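Local coordinates for branched-chain phosphotransacylase (Enterococcus faecalis, PDB 1YCO), which probably transfers branched-chain acyl groups between coenzyme A and phosphate, at residues A170-T174 against V185-L189; A70-G76 against V248-T253; V33-N37 against D53-V57. One frame throughout, in Å; residues are numbered along the deposited sequence.

Interaction 1: A170-T174 against V185-L189; sequences AKEVT and VFGPL
Helix 165-177 packs on strand 184-189, which follows it, in a beta-alpha-beta crossover that begins at strand 150-154. Helix 170-174 runs nearly antiparallel to strand 185-187: the two axes approach to 7.0 Å with a signed crossing angle of -157°. Where the backbones come closest, small residues meet: CA of Ala-170 lies 4.8 Å from CA of Gly-187. Further along the register, CA of Thr-174 lies 5.3 Å from CA of Phe-186.

Thr-174 has the most surface covered. Its m rotamer lets OG1 donate to the carbonyl O of Ala-170 at 2.6 Å, alongside the regular helical bond from Thr-174 N to Ala-170 O (2.9 Å), and sets CG2 4.0 Å from CD1 of Phe-186 and 3.7 Å from the carbonyl O of Val-185. Val-185, second in covered area and in the t rotamer, directs its CB toward the helix, where it also meets Phe-177 and shares Leu-153 with Ala-170 and Thr-174.

Ala-170 points its CB at the extended backbone of Gly-187 (phi/psi -171/166). A CB on that glycine would come within 3.0 Å of the alanine methyl, a clash, so a side chain could not be fitted there without moving the helix. The peptide between Gly-187 and Pro-188 is cis, and the chain turns a corner at the proline; CB of Ala-170 lies 3.9 Å from its CG. At the other end one water lies 2.8 Å from O of Thr-174 and 2.9 Å from O of Val-185, bridging the two carbonyls.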
ATOM      1  N   ALA A 170       4.577   2.848 -16.281  1.00 33.06           N
ATOM      2  CA  ALA A 170       5.975   2.859 -15.859  1.00 33.95           C
ATOM      3  C   ALA A 170       6.913   2.808 -17.057  1.00 33.65           C
ATOM      4  O   ALA A 170       7.870   3.578 -17.150  1.00 34.65           O
ATOM      5  CB  ALA A 170       6.264   1.679 -14.932  1.00 31.04           C
ATOM      6  N   LYS A 171       6.645   1.883 -17.967  1.00 35.41           N
ATOM      7  CA  LYS A 171       7.474   1.733 -19.154  1.00 36.75           C
ATOM      8  C   LYS A 171       7.493   2.996 -20.023  1.00 36.50           C
ATOM      9  O   LYS A 171       8.534   3.349 -20.566  1.00 36.38           O
ATOM     10  CB  LYS A 171       6.999   0.538 -19.989  1.00 38.77           C
ATOM     11  CG  LYS A 171       7.793   0.345 -21.277  1.00 43.79           C
ATOM     12  CD  LYS A 171       7.249  -0.801 -22.128  1.00 47.62           C
ATOM     13  CE  LYS A 171       5.807  -0.549 -22.576  1.00 49.87           C
ATOM     14  NZ  LYS A 171       5.661   0.737 -23.329  1.00 55.17           N
ATOM     15  N   GLU A 172       6.357   3.679 -20.157  1.00 34.72           N
ATOM     16  CA  GLU A 172       6.326   4.883 -20.983  1.00 36.85           C
ATOM     17  C   GLU A 172       7.086   6.049 -20.369  1.00 36.35           C
ATOM     18  O   GLU A 172       7.840   6.736 -21.052  1.00 37.57           O
ATOM     19  CB  GLU A 172       4.898   5.326 -21.251  1.00 39.69           C
ATOM     20  CG  GLU A 172       4.055   4.317 -21.972  1.00 44.32           C
ATOM     21  CD  GLU A 172       2.612   4.758 -22.012  1.00 48.17           C
ATOM     22  OE1 GLU A 172       2.140   5.276 -20.977  1.00 49.79           O
ATOM     23  OE2 GLU A 172       1.950   4.592 -23.064  1.00 51.15           O
ATOM     24  N   VAL A 173       6.882   6.269 -19.075  1.00 36.38           N
ATOM     25  CA  VAL A 173       7.540   7.354 -18.359  1.00 35.00           C
ATOM     26  C   VAL A 173       9.044   7.089 -18.330  1.00 34.92           C
ATOM     27  O   VAL A 173       9.857   8.013 -18.362  1.00 36.28           O
ATOM     28  CB  VAL A 173       6.983   7.455 -16.915  1.00 36.02           C
ATOM     29  CG1 VAL A 173       7.663   8.585 -16.147  1.00 34.93           C
ATOM     30  CG2 VAL A 173       5.474   7.689 -16.966  1.00 34.25           C
ATOM     31  N   THR A 174       9.412   5.816 -18.266  1.00 35.78           N
ATOM     32  CA  THR A 174      10.819   5.436 -18.264  1.00 35.60           C
ATOM     33  C   THR A 174      11.426   5.861 -19.606  1.00 35.51           C
ATOM     34  O   THR A 174      12.459   6.532 -19.651  1.00 34.75           O
ATOM     35  CB  THR A 174      10.985   3.906 -18.085  1.00 34.98           C
ATOM     36  OG1 THR A 174      10.474   3.516 -16.805  1.00 33.97           O
ATOM     37  CG2 THR A 174      12.454   3.508 -18.182  1.00 35.58           C
ATOM     38  N   VAL A 185      15.596   7.168 -13.743  1.00 35.86           N
ATOM     39  CA  VAL A 185      14.180   6.841 -13.605  1.00 35.96           C
ATOM     40  C   VAL A 185      13.915   5.486 -14.264  1.00 35.75           C
ATOM     41  O   VAL A 185      14.188   5.312 -15.453  1.00 36.99           O
ATOM     42  CB  VAL A 185      13.287   7.911 -14.292  1.00 35.07           C
ATOM     43  CG1 VAL A 185      11.826   7.655 -13.979  1.00 35.53           C
ATOM     44  CG2 VAL A 185      13.680   9.311 -13.827  1.00 36.25           C
ATOM     45  N   PHE A 186      13.392   4.528 -13.494  1.00 35.16           N
ATOM     46  CA  PHE A 186      13.093   3.189 -14.022  1.00 32.87           C
ATOM     47  C   PHE A 186      11.874   2.477 -13.424  1.00 31.17           C
ATOM     48  O   PHE A 186      11.620   2.547 -12.223  1.00 31.19           O
ATOM     49  CB  PHE A 186      14.291   2.251 -13.856  1.00 32.07           C
ATOM     50  CG  PHE A 186      14.067   0.886 -14.459  1.00 33.61           C
ATOM     51  CD1 PHE A 186      14.124   0.709 -15.842  1.00 34.78           C
ATOM     52  CD2 PHE A 186      13.738  -0.200 -13.666  1.00 34.72           C
ATOM     53  CE1 PHE A 186      13.854  -0.521 -16.428  1.00 33.51           C
ATOM     54  CE2 PHE A 186      13.466  -1.436 -14.242  1.00 36.88           C
ATOM     55  CZ  PHE A 186      13.525  -1.591 -15.632  1.00 37.35           C
ATOM     56  N   GLY A 187      11.164   1.758 -14.283  1.00 29.82           N
ATOM     57  CA  GLY A 187       9.994   0.996 -13.895  1.00 29.86           C
ATOM     58  C   GLY A 187       9.602   0.153 -15.106  1.00 31.23           C
ATOM     59  O   GLY A 187      10.083   0.414 -16.205  1.00 32.82           O
ATOM     60  N   PRO A 188       8.734  -0.853 -14.955  1.00 31.02           N
ATOM     61  CA  PRO A 188       8.071  -1.275 -13.720  1.00 31.89           C
ATOM     62  C   PRO A 188       9.022  -1.898 -12.690  1.00 32.77           C
ATOM     63  O   PRO A 188       9.925  -2.655 -13.034  1.00 32.98           O
ATOM     64  CB  PRO A 188       7.044  -2.311 -14.199  1.00 31.32           C
ATOM     65  CG  PRO A 188       6.959  -2.133 -15.667  1.00 33.89           C
ATOM     66  CD  PRO A 188       8.337  -1.715 -16.075  1.00 30.63           C
ATOM     67  N   LEU A 189       8.801  -1.579 -11.425  1.00 34.15           N
ATOM     68  CA  LEU A 189       9.601  -2.138 -10.352  1.00 31.98           C
ATOM     69  C   LEU A 189       8.651  -2.386  -9.201  1.00 31.27           C
ATOM     70  O   LEU A 189       7.739  -1.598  -8.956  1.00 29.29           O
ATOM     71  CB  LEU A 189      10.695  -1.180  -9.878  1.00 34.54           C
ATOM     72  CG  LEU A 189      12.138  -1.358 -10.329  1.00 36.75           C
ATOM     73  CD1 LEU A 189      13.028  -0.513  -9.426  1.00 36.39           C
ATOM     74  CD2 LEU A 189      12.569  -2.831 -10.243  1.00 38.56           C
TER
HETATM   75  O   HOH W   1      14.642   6.700 -17.939  1.00 31.35           O

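Interaction 2: A70-G76 against V248-T253; sequences AQILLKG and VPVVLT
Leucine, isoleucine and valine side chains form the apolar centre where two neighbouring strands of a parallel sheet, 72-75 and 250-252, lie side by side. On one face Leu-73 (t, p) places CD2 4.0 Å from CG1 of Val-250 (t), and both side chains touch Met-87 of helix 80-87. On the other face CG of Leu-74 lies 4.2 Å from CB of Val-251, whose CG2 is 4.1 Å from CG2 of Ile-72; helix 259-274 covers this side, with Ala-269 against Val-251 and Val-273 against Ile-72.

The axes are 4.7 Å apart and 16° from parallel, with Leu-73 paired to Val-250 and Leu-74 to Val-251. Three nearly straight hydrogen bonds fix the register: Leu-73 N to Pro-249 O (3.1 Å), Val-251 N to Leu-73 O (2.8 Å) and Lys-75 N to Val-251 O (2.9 Å). Before the strand, CG1 of Val-248 comes within 3.0 Å of Gln-71 O.

Toward the C-terminal end of the strands the ladder loosens, and Thr-253 N reaches Lys-75 O by a weak bond of 3.4 Å. The lysine side chain lays CD 3.9 Å from CD2 of Leu-252, while its NZ bonds weakly to Thr-253 O (3.2 Å) and Gly-76 O (3.4 Å) and more firmly to the carbonyl of Ile-78. Backbone bonds thus define the strand alignment, and the ammonium group meets carbonyl oxygens from both strand exits where regular pairing gives out.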
ATOM      1  N   ALA A  70       6.313  35.053   4.127  1.00 51.07           N
ATOM      2  CA  ALA A  70       6.338  33.764   4.811  1.00 46.73           C
ATOM      3  C   ALA A  70       6.974  32.779   3.840  1.00 44.60           C
ATOM      4  O   ALA A  70       6.820  32.918   2.626  1.00 43.93           O
ATOM      5  CB  ALA A  70       4.921  33.327   5.187  1.00 47.25           C
ATOM      6  N   GLN A  71       7.695  31.800   4.383  1.00 42.16           N
ATOM      7  CA  GLN A  71       8.400  30.790   3.590  1.00 39.27           C
ATOM      8  C   GLN A  71       7.718  29.425   3.621  1.00 38.94           C
ATOM      9  O   GLN A  71       8.071  28.526   2.856  1.00 38.44           O
ATOM     10  CB  GLN A  71       9.838  30.620   4.099  1.00 35.71           C
ATOM     11  CG  GLN A  71      10.732  31.826   3.926  1.00 36.97           C
ATOM     12  CD  GLN A  71      10.237  33.055   4.681  1.00 35.91           C
ATOM     13  OE1 GLN A  71      10.147  33.064   5.915  1.00 32.46           O
ATOM     14  NE2 GLN A  71       9.898  34.099   3.932  1.00 35.75           N
ATOM     15  N   ILE A  72       6.766  29.256   4.528  1.00 37.42           N
ATOM     16  CA  ILE A  72       6.049  27.995   4.631  1.00 36.31           C
ATOM     17  C   ILE A  72       4.597  28.235   5.022  1.00 36.38           C
ATOM     18  O   ILE A  72       4.304  29.063   5.884  1.00 39.60           O
ATOM     19  CB  ILE A  72       6.683  27.060   5.686  1.00 36.16           C
ATOM     20  CG1 ILE A  72       8.115  26.696   5.280  1.00 36.74           C
ATOM     21  CG2 ILE A  72       5.850  25.794   5.824  1.00 33.57           C
ATOM     22  CD1 ILE A  72       8.902  26.001   6.387  1.00 34.38           C
ATOM     23  N   LEU A  73       3.693  27.518   4.375  1.00 34.53           N
ATOM     24  CA  LEU A  73       2.281  27.630   4.674  1.00 34.94           C
ATOM     25  C   LEU A  73       1.867  26.353   5.404  1.00 35.65           C
ATOM     26  O   LEU A  73       2.267  25.253   5.015  1.00 34.11           O
ATOM     27  CB  LEU A  73       1.479  27.776   3.379  1.00 35.67           C
ATOM     28  CG  LEU A  73      -0.029  27.964   3.552  1.00 35.97           C
ATOM     29  CD1 LEU A  73      -0.290  29.258   4.319  1.00 38.68           C
ATOM     30  CD2 LEU A  73      -0.697  28.006   2.198  1.00 37.12           C
ATOM     31  N   LEU A  74       1.074  26.504   6.461  1.00 33.94           N
ATOM     32  CA  LEU A  74       0.629  25.363   7.242  1.00 37.43           C
ATOM     33  C   LEU A  74      -0.862  25.444   7.559  1.00 37.97           C
ATOM     34  O   LEU A  74      -1.343  26.437   8.106  1.00 37.52           O
ATOM     35  CB  LEU A  74       1.446  25.275   8.534  1.00 39.72           C
ATOM     36  CG  LEU A  74       1.260  24.062   9.448  1.00 42.52           C
ATOM     37  CD1 LEU A  74       2.548  23.811  10.227  1.00 44.53           C
ATOM     38  CD2 LEU A  74       0.088  24.299  10.404  1.00 45.28           C
ATOM     39  N   LYS A  75      -1.585  24.385   7.212  1.00 39.36           N
ATOM     40  CA  LYS A  75      -3.021  24.324   7.434  1.00 42.07           C
ATOM     41  C   LYS A  75      -3.412  23.833   8.823  1.00 43.44           C
ATOM     42  O   LYS A  75      -3.321  22.636   9.117  1.00 44.13           O
ATOM     43  CB  LYS A  75      -3.674  23.415   6.391  1.00 42.09           C
ATOM     44  CG  LYS A  75      -5.190  23.380   6.484  1.00 43.17           C
ATOM     45  CD  LYS A  75      -5.784  22.328   5.576  1.00 44.35           C
ATOM     46  CE  LYS A  75      -5.954  21.008   6.295  1.00 47.21           C
ATOM     47  NZ  LYS A  75      -6.967  21.101   7.387  1.00 47.47           N
ATOM     48  N   GLY A  76      -3.851  24.761   9.670  1.00 44.61           N
ATOM     49  CA  GLY A  76      -4.285  24.406  11.011  1.00 44.61           C
ATOM     50  C   GLY A  76      -5.678  23.813  10.905  1.00 46.19           C
ATOM     51  O   GLY A  76      -5.887  22.870  10.144  1.00 44.92           O
ATOM     52  N   VAL A 248       6.181  28.067  -2.168  1.00 45.71           N
ATOM     53  CA  VAL A 248       6.322  27.849  -0.739  1.00 45.12           C
ATOM     54  C   VAL A 248       5.765  26.463  -0.339  1.00 43.74           C
ATOM     55  O   VAL A 248       4.651  26.094  -0.717  1.00 41.70           O
ATOM     56  CB  VAL A 248       5.593  28.975   0.051  1.00 47.01           C
ATOM     57  CG1 VAL A 248       5.380  28.562   1.482  1.00 47.54           C
ATOM     58  CG2 VAL A 248       6.409  30.271  -0.010  1.00 45.56           C
ATOM     59  N   PRO A 249       6.557  25.662   0.396  1.00 42.72           N
ATOM     60  CA  PRO A 249       6.116  24.335   0.836  1.00 40.78           C
ATOM     61  C   PRO A 249       4.796  24.473   1.583  1.00 39.50           C
ATOM     62  O   PRO A 249       4.632  25.385   2.400  1.00 38.48           O
ATOM     63  CB  PRO A 249       7.236  23.903   1.772  1.00 40.44           C
ATOM     64  CG  PRO A 249       8.439  24.481   1.134  1.00 42.12           C
ATOM     65  CD  PRO A 249       7.972  25.881   0.750  1.00 43.98           C
ATOM     66  N   VAL A 250       3.850  23.581   1.319  1.00 37.17           N
ATOM     67  CA  VAL A 250       2.576  23.672   2.019  1.00 37.67           C
ATOM     68  C   VAL A 250       2.394  22.426   2.864  1.00 36.71           C
ATOM     69  O   VAL A 250       2.402  21.319   2.350  1.00 37.87           O
ATOM     70  CB  VAL A 250       1.382  23.836   1.039  1.00 37.47           C
ATOM     71  CG1 VAL A 250       0.099  24.120   1.820  1.00 36.78           C
ATOM     72  CG2 VAL A 250       1.666  24.960   0.062  1.00 36.81           C
ATOM     73  N   VAL A 251       2.255  22.612   4.168  1.00 37.26           N
ATOM     74  CA  VAL A 251       2.082  21.487   5.074  1.00 38.80           C
ATOM     75  C   VAL A 251       0.600  21.339   5.454  1.00 40.77           C
ATOM     76  O   VAL A 251      -0.041  22.293   5.898  1.00 40.73           O
ATOM     77  CB  VAL A 251       2.921  21.687   6.364  1.00 36.42           C
ATOM     78  CG1 VAL A 251       2.771  20.495   7.282  1.00 36.30           C
ATOM     79  CG2 VAL A 251       4.379  21.926   6.014  1.00 34.70           C
ATOM     80  N   LEU A 252       0.061  20.140   5.266  1.00 42.98           N
ATOM     81  CA  LEU A 252      -1.327  19.868   5.595  1.00 46.55           C
ATOM     82  C   LEU A 252      -1.392  19.160   6.941  1.00 48.78           C
ATOM     83  O   LEU A 252      -0.749  18.132   7.146  1.00 49.75           O
ATOM     84  CB  LEU A 252      -1.969  19.001   4.510  1.00 46.45           C
ATOM     85  CG  LEU A 252      -2.089  19.659   3.131  1.00 48.23           C
ATOM     86  CD1 LEU A 252      -2.648  18.670   2.110  1.00 49.02           C
ATOM     87  CD2 LEU A 252      -2.975  20.880   3.235  1.00 47.87           C
ATOM     88  N   THR A 253      -2.169  19.722   7.856  1.00 50.51           N
ATOM     89  CA  THR A 253      -2.323  19.158   9.186  1.00 52.05           C
ATOM     90  C   THR A 253      -3.787  18.812   9.458  1.00 52.73           C
ATOM     91  O   THR A 253      -4.697  19.496   8.986  1.00 53.25           O
ATOM     92  CB  THR A 253      -1.802  20.164  10.254  1.00 53.43           C
ATOM     93  OG1 THR A 253      -0.427  19.887  10.537  1.00 53.61           O
ATOM     94  CG2 THR A 253      -2.615  20.098  11.536  1.00 55.01           C
TER

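Interaction 3: V33-N37 against D53-V57; sequences VFDTN and DEAAV
Van der Waals packing, centred on Val-57 and Thr-36, joins the C-terminal end of strand 33-35 to the first turn of the helix that opens at Glu-54. Val-57 (t) fits between Phe-34 and Thr-36: its CG1 lies 3.8 Å from CB of Phe-34 and 3.3 Å from Phe-34 O, and its CG2 is 3.6 Å from CG2 of Thr-36. The m rotamer of Phe-34 leads the ring onward along the helix to Glu-60, Ala-61 and Leu-64. CG2 of Thr-36 also presses on the backbone of the helix start, 3.3 Å from C of Asp-53.

Across the two segments, one weak hydrogen bond runs from Thr-36 OG1 to Glu-54 OE1 (3.3 Å), with the threonine in the p rotamer.

Within each segment, aspartates shape the backbone. OD1 of Asp-35 accepts from Asn-37 N at 3.0 Å, an Asx turn that bends the chain off the strand. Asp-53 is the N-cap, its OD2 accepting from Ala-55 N at 3.2 Å, and Val-57 N bonds to Asp-53 O at 2.9 Å.

A strand end packed against the N-terminal turn of a covering helix, in a parallel sheet of order 3-2-1-4-5 with helices packed on it, is typical of an alpha/beta domain with Rossmann-like strand order.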
ATOM      1  N   VAL A  33      -0.113  33.172  13.331  1.00 48.65           N
ATOM      2  CA  VAL A  33      -1.349  32.414  13.259  1.00 49.65           C
ATOM      3  C   VAL A  33      -2.595  33.245  13.003  1.00 49.83           C
ATOM      4  O   VAL A  33      -2.781  34.298  13.610  1.00 51.11           O
ATOM      5  CB  VAL A  33      -1.580  31.646  14.574  1.00 52.01           C
ATOM      6  CG1 VAL A  33      -2.873  30.842  14.493  1.00 52.87           C
ATOM      7  CG2 VAL A  33      -0.389  30.744  14.862  1.00 51.08           C
ATOM      8  N   PHE A  34      -3.455  32.749  12.117  1.00 49.41           N
ATOM      9  CA  PHE A  34      -4.710  33.418  11.790  1.00 49.26           C
ATOM     10  C   PHE A  34      -5.840  32.470  12.168  1.00 49.94           C
ATOM     11  O   PHE A  34      -5.779  31.283  11.861  1.00 51.80           O
ATOM     12  CB  PHE A  34      -4.812  33.709  10.288  1.00 47.81           C
ATOM     13  CG  PHE A  34      -3.605  34.381   9.708  1.00 46.17           C
ATOM     14  CD1 PHE A  34      -2.435  33.664   9.490  1.00 45.08           C
ATOM     15  CD2 PHE A  34      -3.651  35.723   9.344  1.00 46.82           C
ATOM     16  CE1 PHE A  34      -1.325  34.270   8.911  1.00 45.88           C
ATOM     17  CE2 PHE A  34      -2.546  36.341   8.765  1.00 46.98           C
ATOM     18  CZ  PHE A  34      -1.380  35.610   8.546  1.00 47.16           C
ATOM     19  N   ASP A  35      -6.875  32.977  12.824  1.00 49.74           N
ATOM     20  CA  ASP A  35      -7.978  32.104  13.205  1.00 50.61           C
ATOM     21  C   ASP A  35      -9.214  32.903  13.617  1.00 49.95           C
ATOM     22  O   ASP A  35      -9.117  34.049  14.060  1.00 48.77           O
ATOM     23  CB  ASP A  35      -7.542  31.196  14.371  1.00 51.30           C
ATOM     24  CG  ASP A  35      -8.296  29.864  14.410  1.00 52.71           C
ATOM     25  OD1 ASP A  35      -9.502  29.842  14.073  1.00 53.04           O
ATOM     26  OD2 ASP A  35      -7.679  28.842  14.803  1.00 51.97           O
ATOM     27  N   THR A  36     -10.378  32.288  13.462  1.00 50.00           N
ATOM     28  CA  THR A  36     -11.621  32.924  13.852  1.00 51.81           C
ATOM     29  C   THR A  36     -11.833  32.656  15.336  1.00 51.91           C
ATOM     30  O   THR A  36     -12.638  33.320  15.983  1.00 53.25           O
ATOM     31  CB  THR A  36     -12.815  32.362  13.057  1.00 52.48           C
ATOM     32  OG1 THR A  36     -12.752  30.929  13.049  1.00 54.74           O
ATOM     33  CG2 THR A  36     -12.790  32.880  11.628  1.00 52.90           C
ATOM     34  N   ASN A  37     -11.102  31.677  15.867  1.00 52.58           N
ATOM     35  CA  ASN A  37     -11.188  31.306  17.283  1.00 53.46           C
ATOM     36  C   ASN A  37     -10.325  32.256  18.108  1.00 53.62           C
ATOM     37  O   ASN A  37      -9.333  32.782  17.609  1.00 54.61           O
ATOM     38  CB  ASN A  37     -10.698  29.867  17.479  1.00 54.94           C
ATOM     39  CG  ASN A  37     -11.028  29.311  18.859  1.00 56.61           C
ATOM     40  OD1 ASN A  37     -12.198  29.232  19.244  1.00 57.35           O
ATOM     41  ND2 ASN A  37      -9.999  28.921  19.606  1.00 57.63           N
ATOM     42  N   ASP A  53     -14.061  35.318   9.274  1.00 56.19           N
ATOM     43  CA  ASP A  53     -14.491  33.961   8.945  1.00 56.49           C
ATOM     44  C   ASP A  53     -13.338  33.143   8.357  1.00 55.02           C
ATOM     45  O   ASP A  53     -12.231  33.647   8.186  1.00 54.95           O
ATOM     46  CB  ASP A  53     -15.658  33.993   7.945  1.00 58.30           C
ATOM     47  CG  ASP A  53     -16.103  32.597   7.520  1.00 61.50           C
ATOM     48  OD1 ASP A  53     -16.546  31.812   8.394  1.00 62.17           O
ATOM     49  OD2 ASP A  53     -16.006  32.278   6.310  1.00 62.75           O
ATOM     50  N   GLU A  54     -13.618  31.881   8.055  1.00 53.41           N
ATOM     51  CA  GLU A  54     -12.631  30.972   7.495  1.00 52.35           C
ATOM     52  C   GLU A  54     -12.074  31.482   6.169  1.00 50.60           C
ATOM     53  O   GLU A  54     -10.863  31.457   5.948  1.00 50.01           O
ATOM     54  CB  GLU A  54     -13.253  29.583   7.310  1.00 53.76           C
ATOM     55  CG  GLU A  54     -13.719  28.944   8.621  1.00 56.96           C
ATOM     56  CD  GLU A  54     -12.585  28.770   9.623  1.00 59.69           C
ATOM     57  OE1 GLU A  54     -12.862  28.455  10.804  1.00 61.50           O
ATOM     58  OE2 GLU A  54     -11.412  28.946   9.228  1.00 61.60           O
ATOM     59  N   ALA A  55     -12.959  31.950   5.292  1.00 48.99           N
ATOM     60  CA  ALA A  55     -12.540  32.473   3.996  1.00 46.43           C
ATOM     61  C   ALA A  55     -11.525  33.584   4.218  1.00 44.63           C
ATOM     62  O   ALA A  55     -10.570  33.739   3.451  1.00 43.76           O
ATOM     63  CB  ALA A  55     -13.738  33.001   3.228  1.00 46.14           C
ATOM     64  N   ALA A  56     -11.735  34.354   5.281  1.00 43.25           N
ATOM     65  CA  ALA A  56     -10.833  35.444   5.619  1.00 43.47           C
ATOM     66  C   ALA A  56      -9.500  34.885   6.135  1.00 43.75           C
ATOM     67  O   ALA A  56      -8.428  35.310   5.691  1.00 42.30           O
ATOM     68  CB  ALA A  56     -11.478  36.348   6.668  1.00 42.59           C
ATOM     69  N   VAL A  57      -9.589  33.924   7.059  1.00 43.37           N
ATOM     70  CA  VAL A  57      -8.426  33.267   7.662  1.00 45.19           C
ATOM     71  C   VAL A  57      -7.493  32.739   6.579  1.00 46.73           C
ATOM     72  O   VAL A  57      -6.285  33.002   6.585  1.00 45.41           O
ATOM     73  CB  VAL A  57      -8.842  32.043   8.549  1.00 45.53           C
ATOM     74  CG1 VAL A  57      -7.609  31.398   9.171  1.00 44.59           C
ATOM     75  CG2 VAL A  57      -9.813  32.478   9.632  1.00 44.83           C
TER

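After strand 2-7 and helix 12-24 the chain reaches strand 29-35, and interaction 3 closes a short loop that contains strand 47-50 by bringing helix 54-66 onto the five-stranded parallel sheet. That helix leads directly into strand 72-75, where interaction 2 opens. Its partner, strand 250-252, arrives more than 170 residues later, so the chain builds the six-stranded mixed sheet before returning to the edge of the first. Interaction 1 is nested inside this long loop, within a local crossover unit of the second sheet. Interactions 2 and 3 have centres 15 Å apart; interaction 1 is centred 31 Å from interaction 2 and 44 Å from interaction 3, across the chain's centre.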